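Local coordinates for protein putative dihydrodipicolinate synthase (Thermus thermophilus, PDB 2PCQ) that belongs to the dihydrodipicolinate synthetase family of TIM-barrel proteins, its own role being only putatively assigned, and forms a four-chain assembly with a bound potassium ion, at residues S263-W266 against E267-L270. Numbering follows the deposited sequence.
Sequences SPLW and ERFL
Leu265 O receives Phe269 N at 2.9 Å and Trp266 O receives Leu270 N at 2.8 Å, two i to i+4 bonds that form the first turn of helix 266-278, which the chain enters through a type I turn from Ser263 to Trp266. Arg268 N also makes a weak bond to Leu265 O.

Among the side chains, Trp266 does most of the touching. With CG anti to the backbone N (chi1 -174°), its indole lies where Leu270 CB can sit over one face, offset toward the rim, and Leu270 CD1 comes to 3.8 Å from Trp266 CZ2. The indole reaches Phe269 too: Trp266 CZ3 approaches the edge of the phenyl ring, near its plane, 3.9 Å from Phe269 CD2. A separate pairing runs between Leu265 and Arg268, which lie alongside each other and point the same way. The bend at chi3 (59°) turns the end of the arginine back, bringing Arg268 NH1 to 3.5 Å from Leu265 CD2, an oblique approach of methyl to guanidinium. Just ahead of the helix, Ser263 OG accepts Leu265 N at 3.1 Å, a side-chain cap. Two waters sit at Pro264 O: one bridges it to Arg268 N, while the other accepts from Glu267 N and donates only weakly to Pro264 O.

All of this lies near the surface of the TIM-barrel chain, on the C-terminal helical part that follows the last barrel strand. Helix 216-247 lies behind the turn and the first residues of helix 266-278: Phe269, which is buried, packs on Leu229, Arg268 on Leu232 and Leu265 on Lys235. Near the end of that helix, Gln243 OE1 hydrogen-bonds Ser263 N, and His247 meets Trp266 edge-to-face, joining the start of helix 266-278 to its neighbour.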
loop_
_atom_site.group_PDB
_atom_site.type_symbol
_atom_site.label_atom_id
_atom_site.label_comp_id
_atom_site.label_asym_id
_atom_site.label_seq_id
_atom_site.Cartn_x
_atom_site.Cartn_y
_atom_site.Cartn_z
ATOM N N SER A 263 -8.970 -18.825 -18.179
ATOM C CA SER A 263 -9.162 -18.040 -16.964
ATOM C C SER A 263 -10.016 -18.738 -15.908
ATOM O O SER A 263 -11.007 -19.395 -16.232
ATOM C CB SER A 263 -9.809 -16.696 -17.312
ATOM O OG SER A 263 -10.233 -16.013 -16.142
ATOM N N PRO A 264 -9.643 -18.595 -14.626
ATOM C CA PRO A 264 -10.380 -19.206 -13.514
ATOM C C PRO A 264 -11.773 -18.577 -13.379
ATOM O O PRO A 264 -12.635 -19.089 -12.667
ATOM C CB PRO A 264 -9.505 -18.889 -12.297
ATOM C CG PRO A 264 -8.132 -18.758 -12.878
ATOM C CD PRO A 264 -8.386 -17.990 -14.147
ATOM N N LEU A 265 -11.983 -17.455 -14.060
ATOM C CA LEU A 265 -13.266 -16.762 -13.998
ATOM C C LEU A 265 -14.191 -17.098 -15.160
ATOM O O LEU A 265 -15.281 -16.542 -15.262
ATOM C CB LEU A 265 -13.043 -15.249 -13.963
ATOM C CG LEU A 265 -12.414 -14.691 -12.684
ATOM C CD1 LEU A 265 -12.081 -13.226 -12.871
ATOM C CD2 LEU A 265 -13.381 -14.873 -11.522
ATOM N N TRP A 266 -13.770 -18.013 -16.026
ATOM C CA TRP A 266 -14.587 -18.356 -17.185
ATOM C C TRP A 266 -16.010 -18.778 -16.849
ATOM O O TRP A 266 -16.960 -18.317 -17.479
ATOM C CB TRP A 266 -13.926 -19.454 -18.019
ATOM C CG TRP A 266 -14.680 -19.723 -19.287
ATOM C CD1 TRP A 266 -15.277 -20.897 -19.656
ATOM C CD2 TRP A 266 -14.947 -18.788 -20.340
ATOM N NE1 TRP A 266 -15.899 -20.748 -20.875
ATOM C CE2 TRP A 266 -15.711 -19.466 -21.316
ATOM C CE3 TRP A 266 -14.610 -17.443 -20.553
ATOM C CZ2 TRP A 266 -16.148 -18.842 -22.492
ATOM C CZ3 TRP A 266 -15.044 -16.823 -21.722
ATOM C CH2 TRP A 266 -15.804 -17.524 -22.677
ATOM N N GLU A 267 -16.158 -19.651 -15.860
ATOM C CA GLU A 267 -17.477 -20.131 -15.467
ATOM C C GLU A 267 -18.422 -18.995 -15.083
ATOM O O GLU A 267 -19.617 -19.051 -15.370
ATOM C CB GLU A 267 -17.348 -21.126 -14.312
ATOM C CG GLU A 267 -18.668 -21.670 -13.809
ATOM C CD GLU A 267 -18.491 -22.882 -12.912
ATOM O OE1 GLU A 267 -17.695 -22.804 -11.952
ATOM O OE2 GLU A 267 -19.149 -23.913 -13.167
ATOM N N ARG A 268 -17.890 -17.965 -14.434
ATOM C CA ARG A 268 -18.708 -16.824 -14.035
ATOM C C ARG A 268 -18.929 -15.876 -15.210
ATOM O O ARG A 268 -19.983 -15.261 -15.334
ATOM C CB ARG A 268 -18.032 -16.053 -12.899
ATOM C CG ARG A 268 -17.994 -16.783 -11.568
ATOM C CD ARG A 268 -17.119 -16.037 -10.570
ATOM N NE ARG A 268 -17.586 -14.675 -10.333
ATOM C CZ ARG A 268 -16.920 -13.772 -9.619
ATOM N NH1 ARG A 268 -15.753 -14.088 -9.074
ATOM N NH2 ARG A 268 -17.421 -12.555 -9.447
ATOM N N PHE A 269 -17.927 -15.766 -16.075
ATOM C CA PHE A 269 -18.010 -14.865 -17.218
ATOM C C PHE A 269 -18.902 -15.363 -18.351
ATOM O O PHE A 269 -19.628 -14.577 -18.956
ATOM C CB PHE A 269 -16.608 -14.605 -17.772
ATOM C CG PHE A 269 -16.524 -13.409 -18.672
ATOM C CD1 PHE A 269 -16.626 -12.123 -18.149
ATOM C CD2 PHE A 269 -16.322 -13.564 -20.037
ATOM C CE1 PHE A 269 -16.524 -11.008 -18.975
ATOM C CE2 PHE A 269 -16.218 -12.457 -20.871
ATOM C CZ PHE A 269 -16.318 -11.173 -20.339
ATOM N N LEU A 270 -18.839 -16.660 -18.640
ATOM C CA LEU A 270 -19.619 -17.254 -19.727
ATOM C C LEU A 270 -21.071 -16.775 -19.790
ATOM O O LEU A 270 -21.496 -16.218 -20.800
ATOM C CB LEU A 270 -19.566 -18.787 -19.637
ATOM C CG LEU A 270 -20.347 -19.604 -20.678
ATOM C CD1 LEU A 270 -19.886 -19.251 -22.086
ATOM C CD2 LEU A 270 -20.143 -21.092 -20.406
HETATM O O HOH W 1 -15.468 -18.815 -12.521
HETATM O O HOH W 2 -14.024 -21.500 -14.701
#